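Local structure of nitronate monooxygenase family protein (Pseudomonas aeruginosa, 4QIT) at residues R271-V276 against G285-M290; G187-V192 against R281-L286; V38-G43 against G66-P71. The protein catalyses the FMN-dependent oxidative denitrification of alkyl nitronates by molecular oxygen, with the toxin propionate 3-nitronate as its best substrate. The protein carries 1 engineered substitution. All blocks are in the same frame, centred on the assembly; numbering follows the deposited sequence.

Interaction 1. Residues R271-V276 against G285-M290; sequences RTALTV and GLPNRM
Ala273 and Gly285 face each other as an antiparallel hydrogen-bonded pair, with 5.7 Å between Ala273 CA and Gly285 CA. Two backbone bonds close the ring: Ala273 N gives to Gly285 O at 3.0 Å with an N-H...O angle of 160°, and Gly285 N gives to Ala273 O, also at 3.0 Å. Gly285 O has a second, softer neighbour in Thr272 CA at 3.3 Å, a CA-H...O contact. This pairing is one seam of a small three-stranded antiparallel sheet, separate from the parallel strands of the TIM barrel and close to the flavin. Strand 283-285 runs through its middle, and strand 273-275 is one outer strand, bonded again from Thr275 to Ala283. Past Gly285 the chain turns off into a loop, and side chains take over. The Pro287 ring leans in with its CD 3.3 Å from Arg271 O, while its CG meets Ala273 CB at 4.3 Å. Next to it, the side chains of Leu286 and Thr272 cross obliquely, Leu286 CD2 4.1 Å from Thr272 CG2. The chi1 of 68° sets Thr272 OG1 between its own backbone N and carbonyl carbon, and this hydroxyl is hydrogen-bonded to Arg284 NH1. Farther along the loop, Asn288 OD1 accepts from Met290 N in an Asx turn. Met290 O and Thr275 OG1 each bond Thr277 OG1. Arg271 swings its guanidinium away from the loop to a salt bridge with Glu166 of the second subunit.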
loop_
_atom_site.group_PDB
_atom_site.type_symbol
_atom_site.label_atom_id
_atom_site.label_comp_id
_atom_site.label_asym_id
_atom_site.label_seq_id
_atom_site.Cartn_x
_atom_site.Cartn_y
_atom_site.Cartn_z
ATOM N N ARG A 271 -11.185 7.472 5.617
ATOM C CA ARG A 271 -10.321 6.413 6.141
ATOM C C ARG A 271 -10.916 5.017 5.944
ATOM O O ARG A 271 -12.071 4.746 6.299
ATOM C CB ARG A 271 -9.977 6.699 7.615
ATOM C CG ARG A 271 -9.005 5.730 8.310
ATOM C CD ARG A 271 -7.513 5.944 7.985
ATOM N NE ARG A 271 -7.020 7.325 8.070
ATOM C CZ ARG A 271 -6.157 7.790 8.972
ATOM N NH1 ARG A 271 -5.670 6.999 9.921
ATOM N NH2 ARG A 271 -5.767 9.061 8.914
ATOM N N THR A 272 -10.138 4.150 5.304
ATOM C CA THR A 272 -10.493 2.736 5.206
ATOM C C THR A 272 -9.550 1.908 6.072
ATOM O O THR A 272 -8.481 2.371 6.472
ATOM C CB THR A 272 -10.432 2.194 3.759
ATOM O OG1 THR A 272 -9.067 2.176 3.304
ATOM C CG2 THR A 272 -11.290 3.038 2.811
ATOM N N ALA A 273 -9.940 0.677 6.361
ATOM C CA ALA A 273 -9.089 -0.226 7.128
ATOM C C ALA A 273 -9.334 -1.657 6.703
ATOM O O ALA A 273 -10.364 -1.974 6.095
ATOM C CB ALA A 273 -9.343 -0.068 8.626
ATOM N N LEU A 274 -8.375 -2.517 7.028
ATOM C CA LEU A 274 -8.505 -3.949 6.795
ATOM C C LEU A 274 -9.077 -4.634 8.020
ATOM O O LEU A 274 -8.758 -4.276 9.159
ATOM C CB LEU A 274 -7.137 -4.556 6.488
ATOM C CG LEU A 274 -6.516 -4.082 5.180
ATOM C CD1 LEU A 274 -5.032 -4.448 5.112
ATOM C CD2 LEU A 274 -7.269 -4.718 4.030
ATOM N N THR A 275 -9.923 -5.630 7.791
ATOM C CA THR A 275 -10.468 -6.424 8.879
ATOM C C THR A 275 -10.571 -7.886 8.463
ATOM O O THR A 275 -10.855 -8.197 7.304
ATOM C CB THR A 275 -11.862 -5.913 9.313
ATOM O OG1 THR A 275 -12.370 -6.745 10.367
ATOM C CG2 THR A 275 -12.864 -5.915 8.134
ATOM N N VAL A 276 -10.324 -8.783 9.413
ATOM C CA VAL A 276 -10.608 -10.199 9.200
ATOM C C VAL A 276 -11.843 -10.650 9.972
ATOM O O VAL A 276 -12.315 -11.765 9.777
ATOM C CB VAL A 276 -9.434 -11.118 9.609
ATOM C CG1 VAL A 276 -8.190 -10.770 8.823
ATOM C CG2 VAL A 276 -9.192 -11.062 11.126
ATOM N N GLY A 285 -12.604 -1.889 4.070
ATOM C CA GLY A 285 -13.800 -1.072 3.980
ATOM C C GLY A 285 -13.802 0.064 4.970
ATOM O O GLY A 285 -12.785 0.360 5.599
ATOM N N LEU A 286 -14.958 0.706 5.103
ATOM C CA LEU A 286 -15.126 1.824 6.032
ATOM C C LEU A 286 -15.370 1.246 7.427
ATOM O O LEU A 286 -16.387 0.587 7.662
ATOM C CB LEU A 286 -16.315 2.693 5.586
ATOM C CG LEU A 286 -16.284 3.150 4.124
ATOM C CD1 LEU A 286 -17.556 3.884 3.716
ATOM C CD2 LEU A 286 -15.095 4.042 3.863
ATOM N N PRO A 287 -14.430 1.461 8.356
ATOM C CA PRO A 287 -14.483 0.755 9.644
ATOM C C PRO A 287 -15.720 1.088 10.478
ATOM O O PRO A 287 -16.204 2.228 10.522
ATOM C CB PRO A 287 -13.194 1.199 10.359
ATOM C CG PRO A 287 -12.744 2.421 9.622
ATOM C CD PRO A 287 -13.217 2.289 8.214
ATOM N N ASN A 288 -16.235 0.056 11.129
ATOM C CA ASN A 288 -17.397 0.189 11.994
ATOM C C ASN A 288 -17.292 -0.828 13.127
ATOM O O ASN A 288 -16.203 -1.291 13.442
ATOM C CB ASN A 288 -18.696 0.056 11.192
ATOM C CG ASN A 288 -18.830 -1.285 10.488
ATOM O OD1 ASN A 288 -18.175 -2.270 10.835
ATOM N ND2 ASN A 288 -19.714 -1.329 9.496
ATOM N N ARG A 289 -18.420 -1.210 13.722
ATOM C CA ARG A 289 -18.364 -2.095 14.887
ATOM C C ARG A 289 -17.911 -3.526 14.573
ATOM O O ARG A 289 -17.461 -4.249 15.472
ATOM C CB ARG A 289 -19.697 -2.066 15.646
ATOM C CG ARG A 289 -20.041 -0.671 16.142
ATOM C CD ARG A 289 -21.320 -0.660 16.962
ATOM N NE ARG A 289 -21.202 -1.459 18.180
ATOM C CZ ARG A 289 -22.235 -1.767 18.958
ATOM N NH1 ARG A 289 -23.444 -1.347 18.636
ATOM N NH2 ARG A 289 -22.055 -2.502 20.045
ATOM N N MET A 290 -17.986 -3.924 13.304
ATOM C CA MET A 290 -17.454 -5.222 12.903
ATOM C C MET A 290 -15.942 -5.243 12.713
ATOM O O MET A 290 -15.377 -6.303 12.442
ATOM C CB MET A 290 -18.132 -5.736 11.629
ATOM C CG MET A 290 -19.521 -6.300 11.845
ATOM S SD MET A 290 -19.574 -7.525 13.182
ATOM C CE MET A 290 -18.286 -8.691 12.707
#

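Interaction 2. Residues G187-V192 against R281-L286; sequences GGSRGV and RSARGL. Engineered in segment 187-192: Ser189 (natural residue His). With FMN (flavin mononucleotide), chain C; NIE (nitroethane), chain D.
Arg281 clasps Val192 O end-on, with NH1 at 2.8 Å and NH2 at 2.9 Å from that one oxygen, which lies almost in the guanidinium plane. Its chain is extended from CG to NE after an off-rotamer chi1 of -111°. Water 1, also near the guanidinium plane, accepts from Arg281 NH1 and donates to Arg190 O and Ser282 O, so it ties both segments together. Arg190 starts with CG anti to its carbonyl carbon (chi1 -72°), and its CD passes 4.0 Å from Ser282 OG. The chain then bends at chi3, and NE salt-bridges Asp199. The backbones pair antiparallel: Arg190 N gives to Ser282 O at 2.8 Å, and Gly188 and Arg284 exchange two bonds. Ala283 CB presses 3.6 Å from Ser189 CA, on the side where the Ser189 side chain also points. Arg284 has CG anti to its backbone N; a bend at chi3 then leads the chain away, and NH2 gives to Ile184 O. Ser189 is engineered in place of His; its N gives a straight bond of 2.8 Å to nitroethane O4. With Gly187 N bonded to FMN O5', this edge of the sheet forms a wall of the flavin and substrate pocket.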
loop_
_atom_site.group_PDB
_atom_site.type_symbol
_atom_site.label_atom_id
_atom_site.label_comp_id
_atom_site.label_asym_id
_atom_site.label_seq_id
_atom_site.Cartn_x
_atom_site.Cartn_y
_atom_site.Cartn_z
ATOM N N GLY A 187 -10.377 -2.028 -2.481
ATOM C CA GLY A 187 -11.485 -2.298 -1.590
ATOM C C GLY A 187 -11.919 -3.753 -1.604
ATOM O O GLY A 187 -11.616 -4.507 -2.532
ATOM N N GLY A 188 -12.664 -4.154 -0.580
ATOM C CA GLY A 188 -13.198 -5.507 -0.523
ATOM C C GLY A 188 -12.150 -6.532 -0.132
ATOM O O GLY A 188 -11.111 -6.191 0.452
ATOM N N SER A 189 -12.428 -7.794 -0.439
ATOM C CA SER A 189 -11.558 -8.873 0.033
ATOM C C SER A 189 -10.199 -8.866 -0.665
ATOM O O SER A 189 -10.103 -8.731 -1.894
ATOM C CB SER A 189 -12.230 -10.238 -0.141
ATOM O OG SER A 189 -13.414 -10.314 0.642
ATOM N N ARG A 190 -9.143 -9.024 0.125
ATOM C CA ARG A 190 -7.818 -9.171 -0.466
ATOM C C ARG A 190 -7.689 -10.508 -1.195
ATOM O O ARG A 190 -8.125 -11.542 -0.701
ATOM C CB ARG A 190 -6.725 -9.003 0.585
ATOM C CG ARG A 190 -6.626 -7.545 1.016
ATOM C CD ARG A 190 -5.347 -7.154 1.706
ATOM N NE ARG A 190 -4.108 -7.610 1.063
ATOM C CZ ARG A 190 -3.604 -7.181 -0.093
ATOM N NH1 ARG A 190 -4.234 -6.287 -0.843
ATOM N NH2 ARG A 190 -2.440 -7.664 -0.503
ATOM N N GLY A 191 -7.073 -10.481 -2.373
ATOM C CA GLY A 191 -6.972 -11.675 -3.199
ATOM C C GLY A 191 -5.872 -12.639 -2.798
ATOM O O GLY A 191 -5.509 -13.508 -3.590
ATOM N N VAL A 192 -5.335 -12.492 -1.586
ATOM C CA VAL A 192 -4.248 -13.342 -1.094
ATOM C C VAL A 192 -4.625 -14.823 -1.151
ATOM O O VAL A 192 -5.693 -15.214 -0.670
ATOM C CB VAL A 192 -3.879 -12.977 0.354
ATOM C CG1 VAL A 192 -2.755 -13.898 0.860
ATOM C CG2 VAL A 192 -3.463 -11.523 0.457
ATOM N N ARG A 281 -11.735 -13.402 6.241
ATOM C CA ARG A 281 -10.641 -13.144 5.299
ATOM C C ARG A 281 -10.411 -11.642 5.249
ATOM O O ARG A 281 -11.369 -10.860 5.266
ATOM C CB ARG A 281 -10.980 -13.649 3.890
ATOM C CG ARG A 281 -10.158 -14.862 3.435
ATOM C CD ARG A 281 -10.533 -15.244 2.010
ATOM N NE ARG A 281 -9.655 -16.264 1.432
ATOM C CZ ARG A 281 -8.480 -16.008 0.863
ATOM N NH1 ARG A 281 -8.019 -14.769 0.822
ATOM N NH2 ARG A 281 -7.755 -17.001 0.349
ATOM N N SER A 282 -9.147 -11.233 5.168
ATOM C CA SER A 282 -8.809 -9.812 5.162
ATOM C C SER A 282 -9.531 -9.064 4.036
ATOM O O SER A 282 -9.507 -9.488 2.870
ATOM C CB SER A 282 -7.304 -9.647 4.977
ATOM O OG SER A 282 -6.916 -8.295 5.162
ATOM N N ALA A 283 -10.167 -7.949 4.396
ATOM C CA ALA A 283 -10.963 -7.158 3.459
ATOM C C ALA A 283 -10.967 -5.705 3.887
ATOM O O ALA A 283 -10.909 -5.412 5.080
ATOM C CB ALA A 283 -12.376 -7.697 3.384
ATOM N N ARG A 284 -11.013 -4.801 2.909
ATOM C CA ARG A 284 -10.912 -3.375 3.164
ATOM C C ARG A 284 -12.248 -2.649 3.044
ATOM O O ARG A 284 -12.930 -2.744 2.023
ATOM C CB ARG A 284 -9.910 -2.728 2.209
ATOM C CG ARG A 284 -9.784 -1.207 2.444
ATOM C CD ARG A 284 -8.795 -0.518 1.482
ATOM N NE ARG A 284 -7.449 -1.077 1.609
ATOM C CZ ARG A 284 -6.632 -0.866 2.635
ATOM N NH1 ARG A 284 -6.999 -0.089 3.655
ATOM N NH2 ARG A 284 -5.445 -1.462 2.643
ATOM N N GLY A 285 -12.604 -1.889 4.070
ATOM C CA GLY A 285 -13.800 -1.072 3.980
ATOM C C GLY A 285 -13.802 0.064 4.970
ATOM O O GLY A 285 -12.785 0.360 5.599
ATOM N N LEU A 286 -14.958 0.706 5.103
ATOM C CA LEU A 286 -15.126 1.824 6.032
ATOM C C LEU A 286 -15.370 1.246 7.427
ATOM O O LEU A 286 -16.387 0.587 7.662
ATOM C CB LEU A 286 -16.315 2.693 5.586
ATOM C CG LEU A 286 -16.284 3.150 4.124
ATOM C CD1 LEU A 286 -17.556 3.884 3.716
ATOM C CD2 LEU A 286 -15.095 4.042 3.863
HETATM N N1 FMN C . -13.385 -8.900 -6.105
HETATM C C2 FMN C . -13.816 -10.177 -6.437
HETATM O O2 FMN C . -13.046 -10.933 -7.015
HETATM N N3 FMN C . -15.097 -10.600 -6.159
HETATM C C4 FMN C . -15.952 -9.738 -5.507
HETATM O O4 FMN C . -17.099 -10.074 -5.225
HETATM C C4A FMN C . -15.523 -8.469 -5.164
HETATM N N5 FMN C . -16.399 -7.640 -4.513
HETATM C C5A FMN C . -16.026 -6.363 -4.171
HETATM C C6 FMN C . -16.953 -5.556 -3.527
HETATM C C7 FMN C . -16.631 -4.261 -3.174
HETATM C C7M FMN C . -17.697 -3.443 -2.500
HETATM C C8 FMN C . -15.354 -3.770 -3.444
HETATM C C8M FMN C . -14.984 -2.369 -3.047
HETATM C C9 FMN C . -14.421 -4.590 -4.089
HETATM C C9A FMN C . -14.752 -5.897 -4.463
HETATM N N10 FMN C . -13.847 -6.738 -5.114
HETATM C C10 FMN C . -14.238 -8.030 -5.457
HETATM C "C1'" FMN C . -12.447 -6.265 -5.413
HETATM C "C2'" FMN C . -12.296 -5.675 -6.805
HETATM O "O2'" FMN C . -12.275 -6.714 -7.750
HETATM C "C3'" FMN C . -10.991 -4.902 -6.934
HETATM O "O3'" FMN C . -9.895 -5.621 -6.409
HETATM C "C4'" FMN C . -11.132 -3.626 -6.134
HETATM O "O4'" FMN C . -12.459 -3.146 -6.241
HETATM C "C5'" FMN C . -10.189 -2.585 -6.712
HETATM O "O5'" FMN C . -10.082 -1.615 -5.716
HETATM P P FMN C . -10.833 -0.218 -5.827
HETATM O O1P FMN C . -11.140 0.075 -7.272
HETATM O O2P FMN C . -9.941 0.800 -5.186
HETATM O O3P FMN C . -12.105 -0.401 -5.068
HETATM N N3 NIE D . -15.771 -8.404 -1.199
HETATM C C1 NIE D . -15.339 -10.710 -1.555
HETATM C C2 NIE D . -16.411 -9.650 -1.437
HETATM O O4 NIE D . -14.798 -8.095 -1.880
HETATM O O5 NIE D . -15.977 -7.782 -0.002
HETATM O O HOH W 1 -8.745 -11.958 1.841
#

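Interaction 3. Residues V38-G43 against G66-P71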
loop_
_atom_site.group_PDB
_atom_site.type_symbol
_atom_site.label_atom_id
_atom_site.label_comp_id
_atom_site.label_asym_id
_atom_site.label_seq_id
_atom_site.Cartn_x
_atom_site.Cartn_y
_atom_site.Cartn_z
ATOM N N VAL A 38 -21.951 -0.476 -18.096
ATOM C CA VAL A 38 -20.528 -0.330 -18.381
ATOM C C VAL A 38 -20.136 -0.975 -19.710
ATOM O O VAL A 38 -19.398 -0.386 -20.504
ATOM C CB VAL A 38 -19.689 -0.901 -17.222
ATOM C CG1 VAL A 38 -18.215 -0.875 -17.556
ATOM C CG2 VAL A 38 -19.968 -0.100 -15.962
ATOM N N SER A 39 -20.634 -2.179 -19.961
ATOM C CA SER A 39 -20.370 -2.849 -21.230
ATOM C C SER A 39 -20.951 -2.057 -22.406
ATOM O O SER A 39 -20.272 -1.854 -23.404
ATOM C CB SER A 39 -20.908 -4.277 -21.212
ATOM O OG SER A 39 -20.139 -5.095 -20.331
ATOM N N ASN A 40 -22.187 -1.586 -22.279
ATOM C CA ASN A 40 -22.774 -0.744 -23.324
ATOM C C ASN A 40 -21.949 0.511 -23.606
ATOM O O ASN A 40 -21.797 0.926 -24.762
ATOM C CB ASN A 40 -24.213 -0.359 -22.964
ATOM C CG ASN A 40 -25.207 -1.474 -23.253
ATOM O OD1 ASN A 40 -24.917 -2.400 -24.006
ATOM N ND2 ASN A 40 -26.391 -1.381 -22.649
ATOM N N ALA A 41 -21.403 1.114 -22.554
ATOM C CA ALA A 41 -20.622 2.339 -22.704
ATOM C C ALA A 41 -19.248 2.087 -23.306
ATOM O O ALA A 41 -18.586 3.026 -23.750
ATOM C CB ALA A 41 -20.491 3.058 -21.386
ATOM N N GLY A 42 -18.814 0.828 -23.323
ATOM C CA GLY A 42 -17.587 0.478 -24.011
ATOM C C GLY A 42 -16.525 -0.233 -23.191
ATOM O O GLY A 42 -15.503 -0.649 -23.741
ATOM N N GLY A 43 -16.758 -0.368 -21.889
ATOM C CA GLY A 43 -15.833 -1.092 -21.026
ATOM C C GLY A 43 -16.255 -2.533 -20.808
ATOM O O GLY A 43 -17.013 -3.090 -21.606
ATOM N N GLY A 66 -29.719 -9.739 -21.558
ATOM C CA GLY A 66 -30.950 -9.075 -21.936
ATOM C C GLY A 66 -30.809 -7.564 -21.921
ATOM O O GLY A 66 -31.696 -6.851 -22.398
ATOM N N LEU A 67 -29.695 -7.076 -21.373
ATOM C CA LEU A 67 -29.470 -5.637 -21.223
ATOM C C LEU A 67 -28.282 -5.108 -22.044
ATOM O O LEU A 67 -28.148 -3.899 -22.233
ATOM C CB LEU A 67 -29.286 -5.276 -19.744
ATOM C CG LEU A 67 -30.401 -5.607 -18.765
ATOM C CD1 LEU A 67 -29.945 -5.346 -17.334
ATOM C CD2 LEU A 67 -31.632 -4.775 -19.088
ATOM N N THR A 68 -27.414 -6.005 -22.508
ATOM C CA THR A 68 -26.284 -5.618 -23.356
ATOM C C THR A 68 -25.923 -6.710 -24.358
ATOM O O THR A 68 -26.038 -7.899 -24.044
ATOM C CB THR A 68 -25.022 -5.253 -22.510
ATOM O OG1 THR A 68 -23.968 -4.788 -23.366
ATOM C CG2 THR A 68 -24.522 -6.454 -21.716
ATOM N N ASP A 69 -25.490 -6.300 -25.553
ATOM C CA ASP A 69 -24.958 -7.223 -26.563
ATOM C C ASP A 69 -23.452 -7.388 -26.419
ATOM O O ASP A 69 -22.845 -8.215 -27.092
ATOM C CB ASP A 69 -25.197 -6.703 -27.993
ATOM C CG ASP A 69 -26.654 -6.622 -28.371
ATOM O OD1 ASP A 69 -27.477 -7.347 -27.789
ATOM O OD2 ASP A 69 -26.969 -5.821 -29.282
ATOM N N LYS A 70 -22.847 -6.579 -25.556
ATOM C CA LYS A 70 -21.401 -6.493 -25.464
ATOM C C LYS A 70 -20.809 -7.470 -24.435
ATOM O O LYS A 70 -21.543 -8.056 -23.635
ATOM C CB LYS A 70 -21.000 -5.025 -25.207
ATOM C CG LYS A 70 -21.298 -4.124 -26.419
ATOM C CD LYS A 70 -21.256 -2.635 -26.095
ATOM C CE LYS A 70 -21.763 -1.758 -27.246
ATOM N NZ LYS A 70 -23.239 -1.911 -27.492
ATOM N N PRO A 71 -19.490 -7.704 -24.510
ATOM C CA PRO A 71 -18.823 -8.611 -23.568
ATOM C C PRO A 71 -18.977 -8.172 -22.122
ATOM O O PRO A 71 -18.993 -6.982 -21.838
ATOM C CB PRO A 71 -17.355 -8.491 -23.970
ATOM C CG PRO A 71 -17.434 -8.217 -25.459
ATOM C CD PRO A 71 -18.571 -7.260 -25.574
HETATM O O HOH W 2 -25.654 -3.475 -26.346
#
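Leu67 meets the end of helix 32-41 through its carbonyl: Asn40 ND2 gives to Leu67 O at 3.1 Å, in the plane of that carbonyl. The other half of the same amide takes hold of the next residue. Thr68 OG1 gives to Asn40 OD1 at 2.6 Å, approaching from well above the amide carbonyl plane (52° out of it), and the two side chains run antiparallel alongside each other. Thr68 OG1 also accepts from Lys70 N at 3.0 Å, an ST turn, so this hydroxyl both shapes the loop and fastens it to the helix. Asp69 joins in through its backbone N, which gives to water 2; that water in turn donates to Asn40 OD1 at 2.7 Å and accepts from Lys70 NZ at 3.1 Å. The Lys70 chain lies across the last turn of the helix, its CD 3.0 Å from Ser39 O, and a bend at chi4 (68°) sets NZ beside the water. At Pro71 the carbonyl oxygen receives Ser39 OG at 2.7 Å. Ser39 OG is hydrogen-bonded to Gly45 N as well, which links the helix to the starts of two strands, 45-48 and 72-77. The helix itself ends in a Schellman motif, with Gly42 at positive phi and Gly43 N bonded to Val38 O. Two successive helix-to-strand connections thus lie side by side, as expected where neighbouring beta-alpha units adjoin at the N-terminal ends of the strands in a TIM barrel.

Overall arrangement
Interactions 1 and 2 are two seams of one antiparallel sheet: they share Gly285 and Leu286, with about 9 Å between their centres. Strand 283-285 is the common member, pairing with 273-275 on one side and 188-189 on the other. Leu274 CD2 joins them further by packing 3.8 Å from Arg284 CB. Interaction 2 touches FMN and nitroethane directly, whereas interaction 1 stands one strand back, with the Gly285 position about 7 Å from the bound FMN. Interaction 3 belongs to the barrel's early helix-to-strand connections. It lies about 33 Å from interaction 1 between centres, on the opposite side of the chain's centre, and its nearest atoms stay about 16 Å from interaction 2.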